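Local coordinates for phosphodiesterase (Salpingoeca rosetta, PDB 7D7P), which belongs to the HD-type phosphodiesterase family, whose all-helical domain here holds a zinc ion and a magnesium ion, at residues L136-I141 / A208-C213; L148-L153 / N177-L182; L153-H158 / Q172-N177; T217-H222 / L255-D260. All coordinates share one frame; numbering follows the deposited sequence.

Contact 1 of 4, residues L136-I141 / A208-C213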
loop_
_atom_site.group_PDB
_atom_site.type_symbol
_atom_site.label_atom_id
_atom_site.label_comp_id
_atom_site.label_asym_id
_atom_site.label_seq_id
_atom_site.Cartn_x
_atom_site.Cartn_y
_atom_site.Cartn_z
ATOM N N LEU A 136 23.604 -26.501 0.567
ATOM C CA LEU A 136 22.272 -27.044 0.807
ATOM C C LEU A 136 22.155 -27.597 2.220
ATOM O O LEU A 136 21.183 -27.313 2.931
ATOM C CB LEU A 136 21.951 -28.127 -0.224
ATOM C CG LEU A 136 20.603 -28.832 -0.072
ATOM C CD1 LEU A 136 19.455 -27.843 -0.219
ATOM C CD2 LEU A 136 20.475 -29.970 -1.079
ATOM N N LEU A 137 23.141 -28.395 2.644
ATOM C CA LEU A 137 23.160 -28.888 4.017
ATOM C C LEU A 137 23.210 -27.736 5.012
ATOM O O LEU A 137 22.555 -27.784 6.059
ATOM C CB LEU A 137 24.352 -29.825 4.220
ATOM C CG LEU A 137 24.622 -30.326 5.640
ATOM C CD1 LEU A 137 23.476 -31.201 6.133
ATOM C CD2 LEU A 137 25.945 -31.080 5.703
ATOM N N ALA A 138 23.974 -26.686 4.696
ATOM C CA ALA A 138 24.064 -25.536 5.590
ATOM C C ALA A 138 22.732 -24.805 5.714
ATOM O O ALA A 138 22.409 -24.289 6.790
ATOM C CB ALA A 138 25.146 -24.571 5.102
ATOM N N MET A 139 21.952 -24.742 4.633
ATOM C CA MET A 139 20.674 -24.040 4.697
ATOM C C MET A 139 19.673 -24.791 5.566
ATOM O O MET A 139 18.858 -24.170 6.259
ATOM C CB MET A 139 20.119 -23.829 3.290
ATOM C CG MET A 139 20.926 -22.838 2.459
ATOM S SD MET A 139 21.020 -21.211 3.234
ATOM C CE MET A 139 19.317 -20.678 3.066
ATOM N N LEU A 140 19.720 -26.127 5.545
ATOM C CA LEU A 140 18.825 -26.912 6.393
ATOM C C LEU A 140 19.152 -26.722 7.869
ATOM O O LEU A 140 18.247 -26.568 8.696
ATOM C CB LEU A 140 18.902 -28.393 6.015
ATOM C CG LEU A 140 18.559 -28.770 4.571
ATOM C CD1 LEU A 140 18.455 -30.287 4.416
ATOM C CD2 LEU A 140 17.275 -28.092 4.122
ATOM N N ILE A 141 20.442 -26.734 8.217
ATOM C CA ILE A 141 20.843 -26.538 9.608
ATOM C C ILE A 141 20.522 -25.120 10.063
ATOM O O ILE A 141 20.002 -24.910 11.165
ATOM C CB ILE A 141 22.338 -26.864 9.783
ATOM C CG1 ILE A 141 22.606 -28.339 9.472
ATOM C CG2 ILE A 141 22.805 -26.512 11.190
ATOM C CD1 ILE A 141 24.081 -28.694 9.418
ATOM N N ALA A 208 30.383 -20.391 7.187
ATOM C CA ALA A 208 30.159 -19.042 6.676
ATOM C C ALA A 208 28.718 -18.853 6.215
ATOM O O ALA A 208 28.130 -17.786 6.422
ATOM C CB ALA A 208 31.130 -18.747 5.534
ATOM N N VAL A 209 28.136 -19.880 5.592
ATOM C CA VAL A 209 26.763 -19.775 5.108
ATOM C C VAL A 209 25.787 -19.691 6.276
ATOM O O VAL A 209 24.853 -18.882 6.262
ATOM C CB VAL A 209 26.436 -20.956 4.175
ATOM C CG1 VAL A 209 24.938 -21.051 3.938
ATOM C CG2 VAL A 209 27.174 -20.809 2.851
ATOM N N ILE A 210 25.988 -20.520 7.305
ATOM C CA ILE A 210 25.084 -20.525 8.452
ATOM C C ILE A 210 25.147 -19.193 9.191
ATOM O O ILE A 210 24.114 -18.619 9.552
ATOM C CB ILE A 210 25.410 -21.705 9.386
ATOM C CG1 ILE A 210 25.016 -23.032 8.731
ATOM C CG2 ILE A 210 24.709 -21.533 10.729
ATOM C CD1 ILE A 210 25.524 -24.253 9.471
ATOM N N ILE A 211 26.360 -18.685 9.426
ATOM C CA ILE A 211 26.514 -17.425 10.150
ATOM C C ILE A 211 25.841 -16.288 9.390
ATOM O O ILE A 211 25.028 -15.539 9.947
ATOM C CB ILE A 211 28.003 -17.127 10.406
ATOM C CG1 ILE A 211 28.576 -18.089 11.452
ATOM C CG2 ILE A 211 28.189 -15.674 10.849
ATOM C CD1 ILE A 211 30.095 -18.045 11.556
ATOM N N ASN A 212 26.162 -16.150 8.099
ATOM C CA ASN A 212 25.640 -15.031 7.323
ATOM C C ASN A 212 24.124 -15.102 7.190
ATOM O O ASN A 212 23.442 -14.074 7.258
ATOM C CB ASN A 212 26.293 -14.993 5.940
ATOM C CG ASN A 212 25.862 -13.786 5.124
ATOM O OD1 ASN A 212 24.963 -13.875 4.286
ATOM N ND2 ASN A 212 26.502 -12.648 5.367
ATOM N N CYS A 213 23.574 -16.302 7.007
ATOM C CA CYS A 213 22.135 -16.412 6.797
ATOM C C CYS A 213 21.363 -16.162 8.087
ATOM O O CYS A 213 20.326 -15.489 8.068
ATOM C CB CYS A 213 21.790 -17.777 6.198
ATOM S SG CYS A 213 22.241 -17.919 4.442
#

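Contact 2 of 4, residues L148-L153 / N177-L182. With EDO (1,2-ethanediol), chain F.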
loop_
_atom_site.group_PDB
_atom_site.type_symbol
_atom_site.label_atom_id
_atom_site.label_comp_id
_atom_site.label_asym_id
_atom_site.label_seq_id
_atom_site.Cartn_x
_atom_site.Cartn_y
_atom_site.Cartn_z
ATOM N N LEU A 148 17.214 -20.292 17.927
ATOM C CA LEU A 148 17.486 -21.104 19.111
ATOM C C LEU A 148 17.461 -20.265 20.385
ATOM O O LEU A 148 18.066 -19.189 20.449
ATOM C CB LEU A 148 18.843 -21.791 18.970
ATOM C CG LEU A 148 18.897 -23.080 18.149
ATOM C CD1 LEU A 148 20.324 -23.341 17.705
ATOM C CD2 LEU A 148 18.364 -24.253 18.956
ATOM N N ASP A 149 16.754 -20.773 21.401
ATOM C CA ASP A 149 16.692 -20.164 22.732
ATOM C C ASP A 149 16.074 -18.768 22.703
ATOM O O ASP A 149 16.387 -17.918 23.539
ATOM C CB ASP A 149 18.073 -20.132 23.396
ATOM C CG ASP A 149 18.001 -19.880 24.892
ATOM O OD1 ASP A 149 17.081 -20.414 25.548
ATOM O OD2 ASP A 149 18.866 -19.142 25.411
ATOM N N HIS A 150 15.191 -18.518 21.739
ATOM C CA HIS A 150 14.368 -17.317 21.775
ATOM C C HIS A 150 13.472 -17.347 23.009
ATOM O O HIS A 150 13.005 -18.411 23.427
ATOM C CB HIS A 150 13.525 -17.233 20.500
ATOM C CG HIS A 150 13.195 -15.837 20.070
ATOM N ND1 HIS A 150 12.276 -15.052 20.732
ATOM C CD2 HIS A 150 13.644 -15.095 19.030
ATOM C CE1 HIS A 150 12.181 -13.882 20.126
ATOM N NE2 HIS A 150 13.001 -13.882 19.090
ATOM N N ASN A 151 13.239 -16.175 23.608
ATOM C CA ASN A 151 12.362 -16.063 24.771
ATOM C C ASN A 151 11.185 -15.126 24.526
ATOM O O ASN A 151 10.593 -14.620 25.484
ATOM C CB ASN A 151 13.143 -15.601 26.005
ATOM C CG ASN A 151 14.005 -16.695 26.593
ATOM O OD1 ASN A 151 13.542 -17.816 26.806
ATOM N ND2 ASN A 151 15.267 -16.378 26.864
ATOM N N GLY A 152 10.830 -14.884 23.266
ATOM C CA GLY A 152 9.697 -14.031 22.972
ATOM C C GLY A 152 9.936 -12.554 23.178
ATOM O O GLY A 152 8.974 -11.786 23.267
ATOM N N LEU A 153 11.195 -12.131 23.259
ATOM C CA LEU A 153 11.550 -10.730 23.423
ATOM C C LEU A 153 12.435 -10.292 22.265
ATOM O O LEU A 153 13.243 -11.070 21.753
ATOM C CB LEU A 153 12.264 -10.493 24.760
ATOM C CG LEU A 153 11.471 -10.914 26.000
ATOM C CD1 LEU A 153 12.366 -10.993 27.222
ATOM C CD2 LEU A 153 10.302 -9.965 26.243
ATOM N N ASN A 177 23.062 -13.265 16.801
ATOM C CA ASN A 177 24.377 -13.749 17.211
ATOM C C ASN A 177 24.248 -14.880 18.222
ATOM O O ASN A 177 25.000 -15.862 18.173
ATOM C CB ASN A 177 25.200 -12.601 17.796
ATOM C CG ASN A 177 26.056 -11.910 16.758
ATOM O OD1 ASN A 177 26.815 -12.555 16.036
ATOM N ND2 ASN A 177 25.942 -10.588 16.679
ATOM N N HIS A 178 23.287 -14.759 19.138
ATOM C CA HIS A 178 23.053 -15.797 20.136
ATOM C C HIS A 178 22.558 -17.085 19.491
ATOM O O HIS A 178 22.983 -18.182 19.879
ATOM C CB HIS A 178 22.046 -15.288 21.168
ATOM C CG HIS A 178 21.717 -16.274 22.243
ATOM N ND1 HIS A 178 22.676 -16.843 23.052
ATOM C CD2 HIS A 178 20.528 -16.769 22.662
ATOM C CE1 HIS A 178 22.095 -17.657 23.915
ATOM N NE2 HIS A 178 20.793 -17.632 23.699
ATOM N N HIS A 179 21.657 -16.971 18.510
ATOM C CA HIS A 179 21.143 -18.150 17.822
ATOM C C HIS A 179 22.263 -18.888 17.100
ATOM O O HIS A 179 22.395 -20.112 17.216
ATOM C CB HIS A 179 20.049 -17.749 16.829
ATOM C CG HIS A 179 18.914 -16.989 17.442
ATOM N ND1 HIS A 179 18.422 -17.265 18.699
ATOM C CD2 HIS A 179 18.172 -15.961 16.964
ATOM C CE1 HIS A 179 17.426 -16.438 18.970
ATOM N NE2 HIS A 179 17.255 -15.637 17.934
ATOM N N SER A 180 23.083 -18.149 16.347
ATOM C CA SER A 180 24.149 -18.767 15.568
ATOM C C SER A 180 25.179 -19.433 16.472
ATOM O O SER A 180 25.687 -20.516 16.156
ATOM C CB SER A 180 24.808 -17.718 14.672
ATOM O OG SER A 180 25.831 -18.291 13.873
ATOM N N HIS A 181 25.494 -18.801 17.606
ATOM C CA HIS A 181 26.421 -19.399 18.563
ATOM C C HIS A 181 25.913 -20.753 19.050
ATOM O O HIS A 181 26.649 -21.747 19.031
ATOM C CB HIS A 181 26.639 -18.447 19.741
ATOM C CG HIS A 181 27.297 -19.087 20.925
ATOM N ND1 HIS A 181 26.929 -18.803 22.221
ATOM C CD2 HIS A 181 28.301 -19.994 21.007
ATOM C CE1 HIS A 181 27.674 -19.511 23.054
ATOM N NE2 HIS A 181 28.513 -20.241 22.342
ATOM N N LEU A 182 24.654 -20.810 19.495
ATOM C CA LEU A 182 24.105 -22.070 19.983
ATOM C C LEU A 182 23.969 -23.098 18.868
ATOM O O LEU A 182 24.029 -24.305 19.131
ATOM C CB LEU A 182 22.750 -21.837 20.652
ATOM C CG LEU A 182 22.763 -21.028 21.948
ATOM C CD1 LEU A 182 21.366 -20.939 22.522
ATOM C CD2 LEU A 182 23.718 -21.646 22.956
HETATM C C1 EDO F . 14.546 -13.062 23.988
HETATM O O1 EDO F . 14.025 -13.530 22.739
HETATM C C2 EDO F . 15.738 -13.909 24.420
HETATM O O2 EDO F . 16.075 -13.589 25.775
#

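Contact 3 of 4, residues L153-H158 / Q172-N177. With EDO (1,2-ethanediol), chain F; PEG (di(hydroxyethyl)ether), chain C.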
loop_
_atom_site.group_PDB
_atom_site.type_symbol
_atom_site.label_atom_id
_atom_site.label_comp_id
_atom_site.label_asym_id
_atom_site.label_seq_id
_atom_site.Cartn_x
_atom_site.Cartn_y
_atom_site.Cartn_z
ATOM N N LEU A 153 11.195 -12.131 23.259
ATOM C CA LEU A 153 11.550 -10.730 23.423
ATOM C C LEU A 153 12.435 -10.292 22.265
ATOM O O LEU A 153 13.243 -11.070 21.753
ATOM C CB LEU A 153 12.264 -10.493 24.760
ATOM C CG LEU A 153 11.471 -10.914 26.000
ATOM C CD1 LEU A 153 12.366 -10.993 27.222
ATOM C CD2 LEU A 153 10.302 -9.965 26.243
ATOM N N THR A 154 12.277 -9.038 21.854
ATOM C CA THR A 154 12.962 -8.527 20.678
ATOM C C THR A 154 14.348 -7.986 21.037
ATOM O O THR A 154 14.725 -7.874 22.206
ATOM C CB THR A 154 12.123 -7.436 20.009
ATOM O OG1 THR A 154 12.657 -7.154 18.709
ATOM C CG2 THR A 154 12.146 -6.169 20.835
ATOM N N ASN A 155 15.114 -7.650 19.995
ATOM C CA ASN A 155 16.449 -7.096 20.197
ATOM C C ASN A 155 16.396 -5.766 20.934
ATOM O O ASN A 155 17.286 -5.457 21.737
ATOM C CB ASN A 155 17.156 -6.918 18.853
ATOM C CG ASN A 155 17.841 -8.185 18.382
ATOM O OD1 ASN A 155 18.288 -8.998 19.190
ATOM N ND2 ASN A 155 17.955 -8.342 17.068
ATOM N N ALA A 156 15.369 -4.956 20.661
ATOM C CA ALA A 156 15.238 -3.665 21.328
ATOM C C ALA A 156 15.108 -3.834 22.837
ATOM O O ALA A 156 15.626 -3.017 23.606
ATOM C CB ALA A 156 14.038 -2.903 20.765
ATOM N N PHE A 157 14.425 -4.893 23.279
ATOM C CA PHE A 157 14.318 -5.149 24.712
ATOM C C PHE A 157 15.689 -5.403 25.326
ATOM O O PHE A 157 16.013 -4.869 26.393
ATOM C CB PHE A 157 13.391 -6.336 24.981
ATOM C CG PHE A 157 13.389 -6.774 26.418
ATOM C CD1 PHE A 157 12.543 -6.172 27.336
ATOM C CD2 PHE A 157 14.249 -7.766 26.859
ATOM C CE1 PHE A 157 12.550 -6.561 28.660
ATOM C CE2 PHE A 157 14.262 -8.156 28.181
ATOM C CZ PHE A 157 13.412 -7.554 29.083
ATOM N N HIS A 158 16.505 -6.233 24.670
ATOM C CA HIS A 158 17.826 -6.541 25.206
ATOM C C HIS A 158 18.693 -5.293 25.282
ATOM O O HIS A 158 19.367 -5.058 26.291
ATOM C CB HIS A 158 18.501 -7.617 24.356
ATOM C CG HIS A 158 17.972 -8.993 24.607
ATOM N ND1 HIS A 158 18.399 -9.771 25.662
ATOM C CD2 HIS A 158 17.039 -9.723 23.954
ATOM C CE1 HIS A 158 17.758 -10.924 25.642
ATOM N NE2 HIS A 158 16.926 -10.920 24.615
ATOM N N GLN A 172 24.922 -5.526 18.872
ATOM C CA GLN A 172 24.922 -5.868 17.452
ATOM C C GLN A 172 24.215 -7.204 17.256
ATOM O O GLN A 172 24.695 -8.236 17.737
ATOM C CB GLN A 172 26.353 -5.929 16.920
ATOM C CG GLN A 172 27.220 -4.749 17.332
ATOM C CD GLN A 172 26.715 -3.434 16.773
ATOM O OE1 GLN A 172 26.466 -3.314 15.574
ATOM N NE2 GLN A 172 26.557 -2.439 17.642
ATOM N N SER A 173 23.088 -7.180 16.540
ATOM C CA SER A 173 22.278 -8.361 16.226
ATOM C C SER A 173 22.288 -9.355 17.387
ATOM O O SER A 173 22.711 -10.502 17.257
ATOM C CB SER A 173 22.753 -9.032 14.934
ATOM O OG SER A 173 22.534 -8.211 13.797
ATOM N N VAL A 174 21.818 -8.874 18.540
ATOM C CA VAL A 174 22.029 -9.582 19.806
ATOM C C VAL A 174 21.463 -10.996 19.739
ATOM O O VAL A 174 22.161 -11.980 20.005
ATOM C CB VAL A 174 21.415 -8.789 20.973
ATOM C CG1 VAL A 174 21.500 -9.582 22.261
ATOM C CG2 VAL A 174 22.111 -7.436 21.126
ATOM N N LEU A 175 20.181 -11.113 19.386
ATOM C CA LEU A 175 19.537 -12.425 19.365
ATOM C C LEU A 175 20.118 -13.317 18.278
ATOM O O LEU A 175 20.382 -14.501 18.519
ATOM C CB LEU A 175 18.031 -12.266 19.165
ATOM C CG LEU A 175 17.225 -11.802 20.374
ATOM C CD1 LEU A 175 15.767 -11.648 19.993
ATOM C CD2 LEU A 175 17.389 -12.780 21.523
ATOM N N GLU A 176 20.309 -12.771 17.075
ATOM C CA GLU A 176 20.788 -13.578 15.955
ATOM C C GLU A 176 22.200 -14.093 16.205
ATOM O O GLU A 176 22.521 -15.236 15.855
ATOM C CB GLU A 176 20.726 -12.763 14.661
ATOM C CG GLU A 176 19.310 -12.406 14.209
ATOM C CD GLU A 176 18.671 -11.309 15.054
ATOM O OE1 GLU A 176 19.412 -10.506 15.662
ATOM O OE2 GLU A 176 17.423 -11.255 15.117
ATOM N N ASN A 177 23.062 -13.265 16.801
ATOM C CA ASN A 177 24.377 -13.749 17.211
ATOM C C ASN A 177 24.248 -14.880 18.222
ATOM O O ASN A 177 25.000 -15.862 18.173
ATOM C CB ASN A 177 25.200 -12.601 17.796
ATOM C CG ASN A 177 26.056 -11.910 16.758
ATOM O OD1 ASN A 177 26.815 -12.555 16.036
ATOM N ND2 ASN A 177 25.942 -10.588 16.679
HETATM C C1 EDO F . 14.546 -13.062 23.988
HETATM O O1 EDO F . 14.025 -13.530 22.739
HETATM C C2 EDO F . 15.738 -13.909 24.420
HETATM O O2 EDO F . 16.075 -13.589 25.775
HETATM C C2 PEG C . 21.856 -4.640 14.851
HETATM O O2 PEG C . 20.478 -4.830 15.012
HETATM C C3 PEG C . 20.006 -4.497 16.286
HETATM C C4 PEG C . 19.973 -5.753 17.156
HETATM O O4 PEG C . 20.965 -5.708 18.146
#

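Contact 4 of 4, residues T217-H222 / L255-D260. With ZN (zinc ion), chain G.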
loop_
_atom_site.group_PDB
_atom_site.type_symbol
_atom_site.label_atom_id
_atom_site.label_comp_id
_atom_site.label_asym_id
_atom_site.label_seq_id
_atom_site.Cartn_x
_atom_site.Cartn_y
_atom_site.Cartn_z
ATOM N N THR A 217 18.741 -12.813 9.291
ATOM C CA THR A 217 17.357 -12.853 9.745
ATOM C C THR A 217 17.028 -11.703 10.686
ATOM O O THR A 217 15.866 -11.557 11.080
ATOM C CB THR A 217 17.040 -14.187 10.431
ATOM O OG1 THR A 217 17.829 -14.324 11.617
ATOM C CG2 THR A 217 17.319 -15.356 9.489
ATOM N N ASP A 218 18.023 -10.897 11.054
ATOM C CA ASP A 218 17.791 -9.684 11.825
ATOM C C ASP A 218 16.965 -8.705 11.000
ATOM O O ASP A 218 17.404 -8.251 9.939
ATOM C CB ASP A 218 19.132 -9.064 12.229
ATOM C CG ASP A 218 18.980 -7.852 13.141
ATOM O OD1 ASP A 218 17.835 -7.451 13.441
ATOM O OD2 ASP A 218 20.017 -7.299 13.567
ATOM N N MET A 219 15.765 -8.387 11.492
ATOM C CA MET A 219 14.876 -7.486 10.764
ATOM C C MET A 219 15.519 -6.127 10.512
ATOM O O MET A 219 15.151 -5.436 9.554
ATOM C CB MET A 219 13.563 -7.314 11.530
ATOM C CG MET A 219 12.775 -8.603 11.725
ATOM S SD MET A 219 12.372 -9.428 10.172
ATOM C CE MET A 219 11.590 -8.088 9.273
ATOM N N ALA A 220 16.484 -5.731 11.346
ATOM C CA ALA A 220 17.195 -4.475 11.145
ATOM C C ALA A 220 18.012 -4.453 9.859
ATOM O O ALA A 220 18.434 -3.372 9.436
ATOM C CB ALA A 220 18.110 -4.197 12.342
ATOM N N THR A 221 18.248 -5.605 9.232
ATOM C CA THR A 221 18.964 -5.677 7.967
ATOM C C THR A 221 18.037 -5.920 6.780
ATOM O O THR A 221 18.520 -6.179 5.673
ATOM C CB THR A 221 20.034 -6.771 8.024
ATOM O OG1 THR A 221 19.405 -8.059 8.037
ATOM C CG2 THR A 221 20.891 -6.620 9.275
ATOM N N HIS A 222 16.721 -5.834 6.985
ATOM C CA HIS A 222 15.770 -6.083 5.904
ATOM C C HIS A 222 15.916 -5.050 4.788
ATOM O O HIS A 222 15.976 -5.406 3.604
ATOM C CB HIS A 222 14.344 -6.089 6.460
ATOM C CG HIS A 222 13.278 -6.085 5.407
ATOM N ND1 HIS A 222 12.691 -7.241 4.936
ATOM C CD2 HIS A 222 12.688 -5.066 4.739
ATOM C CE1 HIS A 222 11.789 -6.933 4.022
ATOM N NE2 HIS A 222 11.769 -5.619 3.882
ATOM N N LEU A 255 16.791 -15.836 0.667
ATOM C CA LEU A 255 15.785 -16.894 0.692
ATOM C C LEU A 255 15.449 -17.322 2.117
ATOM O O LEU A 255 14.283 -17.596 2.425
ATOM C CB LEU A 255 16.259 -18.091 -0.133
ATOM C CG LEU A 255 16.280 -17.884 -1.650
ATOM C CD1 LEU A 255 16.832 -19.112 -2.358
ATOM C CD2 LEU A 255 14.885 -17.543 -2.165
ATOM N N LEU A 256 16.451 -17.400 3.001
ATOM C CA LEU A 256 16.161 -17.769 4.385
ATOM C C LEU A 256 15.333 -16.694 5.077
ATOM O O LEU A 256 14.439 -17.006 5.874
ATOM C CB LEU A 256 17.452 -18.025 5.163
ATOM C CG LEU A 256 17.198 -18.446 6.619
ATOM C CD1 LEU A 256 16.460 -19.778 6.670
ATOM C CD2 LEU A 256 18.480 -18.507 7.444
ATOM N N HIS A 257 15.621 -15.422 4.792
ATOM C CA HIS A 257 14.790 -14.344 5.318
ATOM C C HIS A 257 13.364 -14.455 4.795
ATOM O O HIS A 257 12.402 -14.196 5.530
ATOM C CB HIS A 257 15.401 -12.989 4.956
ATOM C CG HIS A 257 14.590 -11.817 5.412
ATOM N ND1 HIS A 257 14.225 -11.630 6.727
ATOM C CD2 HIS A 257 14.081 -10.764 4.728
ATOM C CE1 HIS A 257 13.521 -10.517 6.835
ATOM N NE2 HIS A 257 13.420 -9.972 5.635
ATOM N N THR A 258 13.209 -14.854 3.527
ATOM C CA THR A 258 11.878 -15.087 2.974
ATOM C C THR A 258 11.148 -16.185 3.738
ATOM O O THR A 258 9.965 -16.040 4.067
ATOM C CB THR A 258 11.977 -15.451 1.491
ATOM O OG1 THR A 258 12.697 -14.433 0.788
ATOM C CG2 THR A 258 10.584 -15.599 0.880
ATOM N N ALA A 259 11.836 -17.293 4.031
ATOM C CA ALA A 259 11.188 -18.391 4.740
ATOM C C ALA A 259 10.876 -18.023 6.185
ATOM O O ALA A 259 9.913 -18.543 6.758
ATOM C CB ALA A 259 12.060 -19.646 4.691
ATOM N N ASP A 260 11.676 -17.138 6.786
ATOM C CA ASP A 260 11.405 -16.699 8.150
ATOM C C ASP A 260 10.064 -15.978 8.240
ATOM O O ASP A 260 9.325 -16.143 9.217
ATOM C CB ASP A 260 12.535 -15.795 8.643
ATOM C CG ASP A 260 12.510 -15.596 10.148
ATOM O OD1 ASP A 260 11.816 -16.369 10.837
ATOM O OD2 ASP A 260 13.183 -14.666 10.643
HETATM ZN ZN ZN G . 12.287 -16.819 13.006
HETATM O O HOH W 1 14.201 -12.843 8.923
HETATM O O HOH W 2 14.039 -15.048 13.035
HETATM O O HOH W 3 10.879 -15.009 13.631
#

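Contact 1 of 4, residues L136-I141 / A208-C213
Ala-138 lies against two neighbouring side chains of the other helix: its CB is 3.7 Å from Val-209 CG1, and it also touches Ile-210 CG1. The same CG1 of Ile-210 reaches the backbone, sitting 3.5 Å from Ala-138 O, so the isoleucine passes alongside the Ala-138 carbonyl. Ile-210 CD1 then runs on to Ile-141 CG2, 3.9 Å away. Further along, Met-139 takes part although its CB points away from the partner helix. Bends at chi2 (-59°) and chi3 (-69°) fold the thioether back, bringing Met-139 SD to 3.7 Å from Cys-213 SG and against Val-209 CG1, with the methionine and valine side chains crossing at about a right angle.

In the second shell, Leu-123 of helix 109-126 and Leu-252 of helix 245-260 pack on Met-139, and Leu-256 meets Cys-213. Val-195 lies on Ile-141. The two segments belong to helices 133-145 and 200-215 of the all-helical phosphodiesterase domain. Their local axes come within 8.8 Å and cross at -41°, a spacing at which the small Ala-138 faces the branched Val-209 and Ile-210. Every touching residue is buried, and the cross-segment contacts are methyls, methylenes, two sulfurs and one backbone carbonyl oxygen, touched by a methylene, which implies that the pair is joined by shape and apolar burial, not by directed polar bonds.

Contact 2 of 4, residues L148-L153 / N177-L182
Leu-148 and His-179 meet where the loop following the His-146/Asp-147 metal ligands of this HD-type phosphodiesterase fold runs against helix 174-187. Here the packing is tight. His-179 ND1 donates to Leu-148 O at 2.6 Å, a short but bent bond with an N-H...O angle of 137°, and the carbonyl oxygen lies at the ring edge, slightly tilted from its plane. The CD1 branch of Leu-148 touches the helix backbone at Leu-182 C, 3.8 Å away, while Leu-182 CD1 turns to Asp-149 CB at 3.5 Å.

Asp-149 supplies the second polar tie. With CG anti to the backbone N (chi1 -164°), its carboxylate extends to the imidazole of His-178, and His-178 NE2 donates to Asp-149 OD2 at 3.0 Å. This bond is nearly straight at 173°, lies in the ring plane and uses the anti lone pair of OD2; Asn-102 holds OD1. Between His-150 and His-179 the contact is weaker: they meet through their edges, neither ring lying over the other, with CD2 of His-150 3.8 Å from NE2 of His-179, and His-107 stacks on the His-150 ring.

On the looser side, where Asn-151 is exposed, residues 151-153 make no contact with 177-182 and bind a molecule of 1,2-ethanediol, probably from the crystallisation liquor. Asn-151 N and Leu-153 N both donate to its O1, which sits over one face of His-150. At the edge of that same ring, Gly-152 N donates in plane to His-150 ND1 at 2.9 Å.

Contact 3 of 4, residues L153-H158 / Q172-N177
Leu-175 N donates to Asn-155 OD1 at 2.8 Å, along a lone pair in the plane of the amide carbonyl and with an N-H...O angle of 159°. The other end of the same amide is held as well: Asn-155 ND2 donates to Glu-176 OE1 at 3.0 Å, in its own amide plane and onto the syn lone pair of the carboxylate. The two flat groups stand 74° apart. Bonded at both ends, the amide has its rotation fixed. Asn-155 CG stands anti to the carbonyl carbon (chi1 -85°), which carries the amide across to the other helix start.

The contact sets the start of helix 155-161 against the first turn of helix 174-187 in the all-helical phosphodiesterase domain, so OD1 satisfies a backbone N-H at a helix beginning. Glu-176 also packs on Thr-217 and Asp-218, and its side chain lies about 4 Å from the bound magnesium ion.

Leu-175 packs tightly beside the amide. Its CG is 3.2 Å from Asn-155 OD1, and Leu-175 CD1 presses to 3.1 Å from Leu-153 O, with no bond implied. The other methyl, Leu-175 CD2, approaches His-158 NE2 at 3.6 Å, the leucine crossing the imidazole side chain at about a right angle. His-158 ND1 is bonded to Ser-163.

Contact 4 of 4, residues T217-H222 / L255-D260
His-222 and His-257 are joined directly, imidazole to imidazole: ND1 of the first lies 2.9 Å from NE2 of the second, at an almost linear 174°, and either ring could be the donor. Their planes stand 64° apart, and the rings touch edge against edge. The bond ties the start of helix 222-234, with the loop before it, to helix 245-260, which carries the zinc ligand Asp-260 of the HD-type phosphodiesterase metal site. Trp-323 packs edge-to-face with His-257 and also meets the ring of His-222.

The edge of His-257 is used further. Met-219, bent at chi2 and chi3, brings SD to 3.7 Å from His-257 CE1, approaching in the ring plane. In that plane, too, sits a water that bonds to His-257 ND1 and donates to Thr-217 O and Asp-260 OD2, linking the loop to two residues of helix 245-260, one of them the zinc ligand. Thr-217 adds apolar contact, its CG2 lying 3.9 Å from Leu-256 CD2, while its OG1 is bonded to Ile-214 O.

Asp-260 divides its oxygens: OD1 binds zinc at 2.3 Å, alongside His-111, His-146 and Asp-147. Asp-260 OD2 instead accepts, at 2.6 Å, from a second water that is itself a zinc ligand.

Contacts 1, 2 and 3 close successively shorter loops: contact 3 falls within the span of contact 2, and contact 2 within that of contact 1, while contact 4 follows in series. Contacts 2 and 3 share helix 174-187, with centres 9 Å apart. Contacts 1 and 4 have centres about 13 Å apart and touch where Met-139 CE meets Leu-256 CB. Ile-211 on Ser-180 joins contacts 1 and 2. Contacts 3 and 4 meet where Ser-173 OG probably hydrogen-bonds to Asp-218 OD2. Contacts 2, 3 and 4 each hold a side chain about 4 Å from magnesium (His-179, Glu-176, Thr-217), whereas contact 1 is apolar packing, with the Cys-213 side chain about 12 Å from each metal.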